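Local coordinates for cupin 2 conserved barrel domain protein (Planctomyces limnophilus, PDB 4H7L) that is of unknown function but binds a copper(II) ion in a cupin beta-barrel, at residues 70-84 with 93-107. Sequence-based numbering, arbitrary orientation.
Sequences YVVLDHAAHATIELN and LLAISIPPLVRHRIV. With CU (copper (II) ion), chain D.
E82 OE1 is gripped by two nitrogens of one side chain: R105 NE at 2.8 Å and, more weakly, R105 NH2. NE approaches from above the carboxylate plane while OE1 lies near the guanidinium plane, the two flat groups being turned 53° apart. E82 and R105 form a hydrogen-bonded antiparallel pair, and their chains run side by side from strands 80-83 and 104-107. This partly exposed face suits charge, and R105 NH1 also reaches the carbonyl of A58. Were R105 replaced by an alanine, the E82 carboxylate would probably lose this countercharge and the A58 carbonyl this donor.

The other face of this ladder is mostly apolar, with H104 the metal-binding exception. L83 CD1 meets I96 CG2 at 3.7 Å, and I81 comes tip to tip with I96; isoleucine and leucine side chains thus fill the space between this sheet and strand 94-98, which pairs with 70-72. There Y70 lays its ring beneath I98 CD1, a CH-pi contact 3.9 Å from the centroid and 9° off the normal, while I106 CD1 comes in obliquely.

Tyrosine suits this place because its hydroxyl reaches the metal site, hydrogen-bonding to E68. H104 binds copper through NE2 at 2.2 Å, completing the site with H61, H63 and E68. With CG held between backbone N and carbonyl carbon (chi1 63°), the ring lies where ND1 can donate to V102 O at 2.8 Å, nearly in the ring plane. That second-shell bond probably helps to fix the imidazole's rotation and, with the proton on ND1, would leave the NE2 lone pair for copper.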
ATOM      1  N   TYR B  70      -3.244  -0.868  -6.423  1.00 49.61           N
ATOM      2  CA  TYR B  70      -4.321  -1.443  -5.632  1.00 46.79           C
ATOM      3  C   TYR B  70      -3.839  -2.733  -4.985  1.00 45.19           C
ATOM      4  O   TYR B  70      -3.161  -3.536  -5.619  1.00 51.55           O
ATOM      5  CB  TYR B  70      -5.534  -1.755  -6.512  1.00 49.81           C
ATOM      6  CG  TYR B  70      -6.236  -0.556  -7.122  1.00 52.76           C
ATOM      7  CD1 TYR B  70      -5.766   0.735  -6.931  1.00 53.18           C
ATOM      8  CD2 TYR B  70      -7.386  -0.724  -7.884  1.00 63.34           C
ATOM      9  CE1 TYR B  70      -6.418   1.823  -7.491  1.00 57.88           C
ATOM     10  CE2 TYR B  70      -8.044   0.356  -8.443  1.00 65.36           C
ATOM     11  CZ  TYR B  70      -7.556   1.626  -8.244  1.00 61.91           C
ATOM     12  OH  TYR B  70      -8.211   2.703  -8.799  1.00 65.51           O
ATOM     13  N   VAL B  71      -4.179  -2.925  -3.720  1.00 43.09           N
ATOM     14  CA  VAL B  71      -3.969  -4.209  -3.063  1.00 45.97           C
ATOM     15  C   VAL B  71      -5.302  -4.720  -2.537  1.00 48.95           C
ATOM     16  O   VAL B  71      -5.860  -4.152  -1.597  1.00 49.98           O
ATOM     17  CB  VAL B  71      -2.990  -4.097  -1.883  1.00 46.17           C
ATOM     18  CG1 VAL B  71      -2.779  -5.461  -1.245  1.00 50.07           C
ATOM     19  CG2 VAL B  71      -1.667  -3.510  -2.336  1.00 47.40           C
ATOM     20  N   VAL B  72      -5.810  -5.793  -3.134  1.00 48.34           N
ATOM     21  CA  VAL B  72      -7.112  -6.331  -2.742  1.00 49.38           C
ATOM     22  C   VAL B  72      -7.057  -7.021  -1.380  1.00 50.82           C
ATOM     23  O   VAL B  72      -6.258  -7.930  -1.171  1.00 54.42           O
ATOM     24  CB  VAL B  72      -7.638  -7.341  -3.773  1.00 51.45           C
ATOM     25  CG1 VAL B  72      -8.978  -7.905  -3.319  1.00 54.71           C
ATOM     26  CG2 VAL B  72      -7.765  -6.689  -5.140  1.00 51.50           C
ATOM     27  N   LEU B  73      -7.916  -6.590  -0.461  1.00 54.06           N
ATOM     28  CA  LEU B  73      -7.997  -7.200   0.862  1.00 58.19           C
ATOM     29  C   LEU B  73      -9.153  -8.196   0.942  1.00 61.86           C
ATOM     30  O   LEU B  73      -9.036  -9.250   1.568  1.00 67.27           O
ATOM     31  CB  LEU B  73      -8.139  -6.125   1.943  1.00 57.34           C
ATOM     32  CG  LEU B  73      -6.977  -5.129   2.029  1.00 57.27           C
ATOM     33  CD1 LEU B  73      -7.072  -4.304   3.300  1.00 59.13           C
ATOM     34  CD2 LEU B  73      -5.631  -5.834   1.954  1.00 57.18           C
ATOM     35  N   ASP B  74     -10.272  -7.857   0.313  1.00 67.28           N
ATOM     36  CA  ASP B  74     -11.363  -8.808   0.144  1.00 72.07           C
ATOM     37  C   ASP B  74     -12.165  -8.432  -1.093  1.00 71.22           C
ATOM     38  O   ASP B  74     -11.974  -7.358  -1.661  1.00 72.49           O
ATOM     39  CB  ASP B  74     -12.261  -8.862   1.386  1.00 76.46           C
ATOM     40  CG  ASP B  74     -13.037  -7.577   1.609  1.00 84.78           C
ATOM     41  OD1 ASP B  74     -13.042  -7.080   2.757  1.00 87.80           O
ATOM     42  OD2 ASP B  74     -13.661  -7.071   0.651  1.00 85.68           O
ATOM     43  N   HIS B  75     -13.054  -9.319  -1.515  1.00 69.25           N
ATOM     44  CA  HIS B  75     -13.835  -9.076  -2.715  1.00 70.06           C
ATOM     45  C   HIS B  75     -15.027 -10.011  -2.781  1.00 74.06           C
ATOM     46  O   HIS B  75     -15.020 -11.086  -2.183  1.00 70.24           O
ATOM     47  CB  HIS B  75     -12.964  -9.274  -3.953  1.00 68.94           C
ATOM     48  CG  HIS B  75     -12.506 -10.686  -4.143  1.00 74.65           C
ATOM     49  ND1 HIS B  75     -13.292 -11.646  -4.742  1.00 82.20           N
ATOM     50  CD2 HIS B  75     -11.350 -11.303  -3.807  1.00 75.07           C
ATOM     51  CE1 HIS B  75     -12.638 -12.792  -4.773  1.00 82.58           C
ATOM     52  NE2 HIS B  75     -11.456 -12.612  -4.210  1.00 80.31           N
ATOM     53  N   ALA B  76     -16.054  -9.585  -3.508  1.00 62.25           N
ATOM     54  CA  ALA B  76     -17.198 -10.437  -3.791  1.00 63.12           C
ATOM     55  C   ALA B  76     -16.814 -11.388  -4.914  1.00 65.97           C
ATOM     56  O   ALA B  76     -15.975 -11.060  -5.754  1.00 62.78           O
ATOM     57  CB  ALA B  76     -18.393  -9.598  -4.196  1.00 62.59           C
ATOM     58  N   ALA B  77     -17.414 -12.572  -4.921  1.00 66.38           N
ATOM     59  CA  ALA B  77     -17.161 -13.535  -5.982  1.00 67.80           C
ATOM     60  C   ALA B  77     -17.398 -12.880  -7.341  1.00 65.87           C
ATOM     61  O   ALA B  77     -18.346 -12.114  -7.510  1.00 63.16           O
ATOM     62  CB  ALA B  77     -18.054 -14.758  -5.815  1.00 65.46           C
ATOM     63  N   HIS B  78     -16.520 -13.175  -8.294  1.00 69.35           N
ATOM     64  CA  HIS B  78     -16.635 -12.671  -9.664  1.00 70.45           C
ATOM     65  C   HIS B  78     -16.300 -11.193  -9.810  1.00 65.00           C
ATOM     66  O   HIS B  78     -16.482 -10.624 -10.885  1.00 63.98           O
ATOM     67  CB  HIS B  78     -18.037 -12.908 -10.227  1.00 72.28           C
ATOM     68  CG  HIS B  78     -18.494 -14.328 -10.135  1.00 77.89           C
ATOM     69  ND1 HIS B  78     -19.608 -14.708  -9.417  1.00 83.22           N
ATOM     70  CD2 HIS B  78     -17.988 -15.462 -10.672  1.00 78.09           C
ATOM     71  CE1 HIS B  78     -19.768 -16.014  -9.517  1.00 85.17           C
ATOM     72  NE2 HIS B  78     -18.797 -16.497 -10.273  1.00 84.82           N
ATOM     73  N   ALA B  79     -15.820 -10.561  -8.746  1.00 58.62           N
ATOM     74  CA  ALA B  79     -15.392  -9.177  -8.861  1.00 52.81           C
ATOM     75  C   ALA B  79     -14.164  -9.161  -9.754  1.00 51.03           C
ATOM     76  O   ALA B  79     -13.335 -10.066  -9.692  1.00 54.84           O
ATOM     77  CB  ALA B  79     -15.079  -8.590  -7.504  1.00 54.04           C
ATOM     78  N   THR B  80     -14.058  -8.147 -10.604  1.00 56.67           N
ATOM     79  CA  THR B  80     -12.924  -8.043 -11.510  1.00 60.39           C
ATOM     80  C   THR B  80     -12.344  -6.643 -11.511  1.00 53.00           C
ATOM     81  O   THR B  80     -12.891  -5.721 -10.907  1.00 56.34           O
ATOM     82  CB  THR B  80     -13.325  -8.381 -12.957  1.00 60.03           C
ATOM     83  OG1 THR B  80     -14.230  -7.385 -13.448  1.00 62.64           O
ATOM     84  CG2 THR B  80     -13.986  -9.746 -13.030  1.00 58.18           C
ATOM     85  N   ILE B  81     -11.223  -6.497 -12.202  1.00 45.44           N
ATOM     86  CA  ILE B  81     -10.649  -5.192 -12.465  1.00 44.82           C
ATOM     87  C   ILE B  81     -10.497  -5.082 -13.970  1.00 45.29           C
ATOM     88  O   ILE B  81     -10.157  -6.058 -14.635  1.00 45.19           O
ATOM     89  CB  ILE B  81      -9.288  -5.016 -11.769  1.00 45.81           C
ATOM     90  CG1 ILE B  81      -8.754  -3.603 -11.991  1.00 46.78           C
ATOM     91  CG2 ILE B  81      -8.288  -6.043 -12.276  1.00 49.06           C
ATOM     92  CD1 ILE B  81      -7.745  -3.174 -10.957  1.00 49.39           C
ATOM     93  N   GLU B  82     -10.787  -3.905 -14.512  1.00 46.53           N
ATOM     94  CA  GLU B  82     -10.659  -3.682 -15.943  1.00 47.63           C
ATOM     95  C   GLU B  82      -9.502  -2.743 -16.216  1.00 50.88           C
ATOM     96  O   GLU B  82      -9.475  -1.619 -15.719  1.00 49.67           O
ATOM     97  CB  GLU B  82     -11.955  -3.116 -16.519  1.00 51.57           C
ATOM     98  CG  GLU B  82     -13.096  -4.123 -16.536  1.00 67.11           C
ATOM     99  CD  GLU B  82     -14.400  -3.531 -17.039  1.00 72.86           C
ATOM    100  OE1 GLU B  82     -14.438  -2.315 -17.326  1.00 71.55           O
ATOM    101  OE2 GLU B  82     -15.389  -4.285 -17.147  1.00 76.25           O
ATOM    102  N   LEU B  83      -8.538  -3.219 -16.996  1.00 49.37           N
ATOM    103  CA  LEU B  83      -7.371  -2.424 -17.352  1.00 44.49           C
ATOM    104  C   LEU B  83      -7.292  -2.308 -18.868  1.00 48.08           C
ATOM    105  O   LEU B  83      -7.159  -3.309 -19.572  1.00 48.55           O
ATOM    106  CB  LEU B  83      -6.104  -3.062 -16.784  1.00 45.05           C
ATOM    107  CG  LEU B  83      -6.083  -3.172 -15.258  1.00 47.54           C
ATOM    108  CD1 LEU B  83      -4.992  -4.115 -14.785  1.00 49.90           C
ATOM    109  CD2 LEU B  83      -5.896  -1.803 -14.643  1.00 48.56           C
ATOM    110  N   ASN B  84      -7.390  -1.079 -19.365  1.00 53.31           N
ATOM    111  CA  ASN B  84      -7.460  -0.828 -20.802  1.00 54.07           C
ATOM    112  C   ASN B  84      -8.366  -1.827 -21.513  1.00 53.41           C
ATOM    113  O   ASN B  84      -7.975  -2.437 -22.506  1.00 57.94           O
ATOM    114  CB  ASN B  84      -6.062  -0.845 -21.429  1.00 55.43           C
ATOM    115  CG  ASN B  84      -5.238   0.379 -21.060  1.00 58.75           C
ATOM    116  OD1 ASN B  84      -5.773   1.476 -20.882  1.00 54.62           O
ATOM    117  ND2 ASN B  84      -3.925   0.196 -20.951  1.00 57.96           N
ATOM    118  N   LEU B  93      -5.162 -10.322  -1.763  1.00 57.22           N
ATOM    119  CA  LEU B  93      -3.766  -9.894  -1.784  1.00 54.76           C
ATOM    120  C   LEU B  93      -3.193  -9.823  -3.194  1.00 50.45           C
ATOM    121  O   LEU B  93      -1.979  -9.890  -3.391  1.00 52.96           O
ATOM    122  CB  LEU B  93      -2.909 -10.804  -0.903  1.00 56.07           C
ATOM    123  CG  LEU B  93      -3.255 -10.748   0.584  1.00 56.93           C
ATOM    124  CD1 LEU B  93      -2.382 -11.712   1.368  1.00 61.72           C
ATOM    125  CD2 LEU B  93      -3.108  -9.330   1.121  1.00 53.25           C
ATOM    126  N   LEU B  94      -4.072  -9.679  -4.176  1.00 47.28           N
ATOM    127  CA  LEU B  94      -3.639  -9.345  -5.520  1.00 48.30           C
ATOM    128  C   LEU B  94      -3.166  -7.897  -5.516  1.00 46.25           C
ATOM    129  O   LEU B  94      -3.841  -7.024  -4.968  1.00 45.45           O
ATOM    130  CB  LEU B  94      -4.794  -9.517  -6.509  1.00 50.61           C
ATOM    131  CG  LEU B  94      -4.446  -9.260  -7.974  1.00 53.02           C
ATOM    132  CD1 LEU B  94      -3.490 -10.327  -8.494  1.00 54.69           C
ATOM    133  CD2 LEU B  94      -5.706  -9.199  -8.826  1.00 53.31           C
ATOM    134  N   ALA B  95      -2.003  -7.647  -6.111  1.00 42.18           N
ATOM    135  CA  ALA B  95      -1.476  -6.289  -6.229  1.00 38.45           C
ATOM    136  C   ALA B  95      -1.500  -5.857  -7.686  1.00 42.47           C
ATOM    137  O   ALA B  95      -0.956  -6.543  -8.552  1.00 46.68           O
ATOM    138  CB  ALA B  95      -0.066  -6.217  -5.687  1.00 39.61           C
ATOM    139  N   ILE B  96      -2.130  -4.722  -7.961  1.00 41.63           N
ATOM    140  CA  ILE B  96      -2.211  -4.229  -9.325  1.00 42.33           C
ATOM    141  C   ILE B  96      -1.567  -2.861  -9.448  1.00 41.92           C
ATOM    142  O   ILE B  96      -1.942  -1.917  -8.758  1.00 50.13           O
ATOM    143  CB  ILE B  96      -3.661  -4.146  -9.824  1.00 45.70           C
ATOM    144  CG1 ILE B  96      -4.405  -5.446  -9.524  1.00 48.91           C
ATOM    145  CG2 ILE B  96      -3.685  -3.870 -11.315  1.00 48.13           C
ATOM    146  CD1 ILE B  96      -5.194  -5.408  -8.246  1.00 52.97           C
ATOM    147  N   SER B  97      -0.589  -2.772 -10.337  1.00 36.98           N
ATOM    148  CA  SER B  97       0.095  -1.525 -10.622  1.00 37.87           C
ATOM    149  C   SER B  97      -0.554  -0.866 -11.824  1.00 39.56           C
ATOM    150  O   SER B  97      -0.642  -1.465 -12.898  1.00 35.10           O
ATOM    151  CB  SER B  97       1.571  -1.795 -10.909  1.00 41.93           C
ATOM    152  OG  SER B  97       2.199  -0.661 -11.476  1.00 60.38           O
ATOM    153  N   ILE B  98      -1.010   0.368 -11.641  1.00 42.13           N
ATOM    154  CA  ILE B  98      -1.718   1.092 -12.685  1.00 35.89           C
ATOM    155  C   ILE B  98      -0.996   2.390 -13.012  1.00 35.65           C
ATOM    156  O   ILE B  98      -1.220   3.410 -12.365  1.00 42.60           O
ATOM    157  CB  ILE B  98      -3.153   1.410 -12.251  1.00 39.03           C
ATOM    158  CG1 ILE B  98      -3.857   0.124 -11.811  1.00 41.82           C
ATOM    159  CG2 ILE B  98      -3.915   2.090 -13.388  1.00 40.27           C
ATOM    160  CD1 ILE B  98      -5.222   0.347 -11.189  1.00 38.77           C
ATOM    161  N   PRO B  99      -0.111   2.350 -14.014  1.00 35.60           N
ATOM    162  CA  PRO B  99       0.608   3.549 -14.450  1.00 40.98           C
ATOM    163  C   PRO B  99      -0.343   4.600 -14.993  1.00 42.53           C
ATOM    164  O   PRO B  99      -1.494   4.289 -15.284  1.00 41.97           O
ATOM    165  CB  PRO B  99       1.518   3.034 -15.575  1.00 43.45           C
ATOM    166  CG  PRO B  99       1.604   1.571 -15.380  1.00 40.68           C
ATOM    167  CD  PRO B  99       0.328   1.143 -14.734  1.00 39.17           C
ATOM    168  N   PRO B 100       0.133   5.841 -15.132  1.00 48.80           N
ATOM    169  CA  PRO B 100      -0.698   6.894 -15.720  1.00 44.64           C
ATOM    170  C   PRO B 100      -1.178   6.491 -17.111  1.00 44.71           C
ATOM    171  O   PRO B 100      -0.477   5.758 -17.799  1.00 48.54           O
ATOM    172  CB  PRO B 100       0.254   8.092 -15.803  1.00 45.71           C
ATOM    173  CG  PRO B 100       1.315   7.816 -14.774  1.00 50.86           C
ATOM    174  CD  PRO B 100       1.467   6.328 -14.740  1.00 46.04           C
ATOM    175  N   LEU B 101      -2.368   6.944 -17.494  1.00 44.48           N
ATOM    176  CA  LEU B 101      -2.921   6.722 -18.832  1.00 39.87           C
ATOM    177  C   LEU B 101      -3.613   5.372 -18.986  1.00 39.65           C
ATOM    178  O   LEU B 101      -4.364   5.165 -19.938  1.00 44.85           O
ATOM    179  CB  LEU B 101      -1.865   6.912 -19.925  1.00 38.96           C
ATOM    180  CG  LEU B 101      -1.263   8.317 -20.006  1.00 44.32           C
ATOM    181  CD1 LEU B 101      -0.645   8.549 -21.374  1.00 49.10           C
ATOM    182  CD2 LEU B 101      -2.306   9.390 -19.699  1.00 45.01           C
ATOM    183  N   VAL B 102      -3.383   4.459 -18.050  1.00 41.35           N
ATOM    184  CA  VAL B 102      -4.078   3.180 -18.083  1.00 44.43           C
ATOM    185  C   VAL B 102      -5.524   3.348 -17.628  1.00 42.68           C
ATOM    186  O   VAL B 102      -5.781   3.632 -16.462  1.00 44.55           O
ATOM    187  CB  VAL B 102      -3.383   2.139 -17.190  1.00 49.43           C
ATOM    188  CG1 VAL B 102      -4.265   0.910 -17.017  1.00 53.77           C
ATOM    189  CG2 VAL B 102      -2.037   1.754 -17.781  1.00 44.51           C
ATOM    190  N   ARG B 103      -6.467   3.188 -18.554  1.00 43.59           N
ATOM    191  CA  ARG B 103      -7.886   3.227 -18.210  1.00 41.85           C
ATOM    192  C   ARG B 103      -8.191   2.090 -17.248  1.00 43.43           C
ATOM    193  O   ARG B 103      -7.749   0.963 -17.457  1.00 42.99           O
ATOM    194  CB  ARG B 103      -8.757   3.089 -19.460  1.00 39.76           C
ATOM    195  CG  ARG B 103      -8.998   4.386 -20.219  1.00 41.41           C
ATOM    196  CD  ARG B 103      -7.716   4.992 -20.780  1.00 44.51           C
ATOM    197  NE  ARG B 103      -8.004   6.151 -21.626  1.00 48.99           N
ATOM    198  CZ  ARG B 103      -7.089   6.986 -22.116  1.00 47.08           C
ATOM    199  NH1 ARG B 103      -5.801   6.822 -21.849  1.00 46.09           N
ATOM    200  NH2 ARG B 103      -7.469   8.003 -22.873  1.00 46.49           N
ATOM    201  N   HIS B 104      -8.944   2.377 -16.193  1.00 47.20           N
ATOM    202  CA  HIS B 104      -9.198   1.366 -15.178  1.00 47.08           C
ATOM    203  C   HIS B 104     -10.469   1.609 -14.381  1.00 50.34           C
ATOM    204  O   HIS B 104     -10.943   2.739 -14.264  1.00 50.89           O
ATOM    205  CB  HIS B 104      -8.005   1.260 -14.214  1.00 41.95           C
ATOM    206  CG  HIS B 104      -7.743   2.508 -13.427  1.00 40.98           C
ATOM    207  ND1 HIS B 104      -7.113   3.608 -13.967  1.00 47.29           N
ATOM    208  CD2 HIS B 104      -8.018   2.827 -12.138  1.00 43.67           C
ATOM    209  CE1 HIS B 104      -7.017   4.554 -13.050  1.00 46.88           C
ATOM    210  NE2 HIS B 104      -7.560   4.108 -11.932  1.00 49.92           N
ATOM    211  N   ARG B 105     -11.011   0.521 -13.839  1.00 52.00           N
ATOM    212  CA  ARG B 105     -12.093   0.577 -12.865  1.00 51.17           C
ATOM    213  C   ARG B 105     -12.315  -0.810 -12.285  1.00 51.60           C
ATOM    214  O   ARG B 105     -11.920  -1.810 -12.883  1.00 51.57           O
ATOM    215  CB  ARG B 105     -13.389   1.063 -13.498  1.00 51.35           C
ATOM    216  CG  ARG B 105     -13.946   0.116 -14.533  1.00 57.43           C
ATOM    217  CD  ARG B 105     -15.428   0.321 -14.731  1.00 60.95           C
ATOM    218  NE  ARG B 105     -15.913  -0.483 -15.843  1.00 66.63           N
ATOM    219  CZ  ARG B 105     -17.055  -0.273 -16.485  1.00 70.87           C
ATOM    220  NH1 ARG B 105     -17.848   0.730 -16.133  1.00 71.37           N
ATOM    221  NH2 ARG B 105     -17.400  -1.065 -17.490  1.00 75.70           N
ATOM    222  N   ILE B 106     -12.947  -0.867 -11.119  1.00 49.94           N
ATOM    223  CA  ILE B 106     -13.303  -2.137 -10.506  1.00 51.77           C
ATOM    224  C   ILE B 106     -14.785  -2.436 -10.723  1.00 52.92           C
ATOM    225  O   ILE B 106     -15.615  -1.532 -10.789  1.00 56.59           O
ATOM    226  CB  ILE B 106     -12.959  -2.149  -9.009  1.00 49.49           C
ATOM    227  CG1 ILE B 106     -11.448  -2.307  -8.839  1.00 47.54           C
ATOM    228  CG2 ILE B 106     -13.683  -3.284  -8.298  1.00 50.73           C
ATOM    229  CD1 ILE B 106     -10.972  -2.222  -7.410  1.00 52.22           C
ATOM    230  N   VAL B 107     -15.100  -3.719 -10.846  1.00 54.80           N
ATOM    231  CA  VAL B 107     -16.460  -4.163 -11.118  1.00 51.88           C
ATOM    232  C   VAL B 107     -16.853  -5.173 -10.054  1.00 51.57           C
ATOM    233  O   VAL B 107     -16.139  -6.149  -9.829  1.00 53.96           O
ATOM    234  CB  VAL B 107     -16.556  -4.803 -12.514  1.00 51.65           C
ATOM    235  CG1 VAL B 107     -17.945  -5.368 -12.758  1.00 53.14           C
ATOM    236  CG2 VAL B 107     -16.194  -3.779 -13.582  1.00 50.70           C
TER
HETATM  237 CU    CU D 201      -7.871   5.586 -10.269  1.00 70.35          CU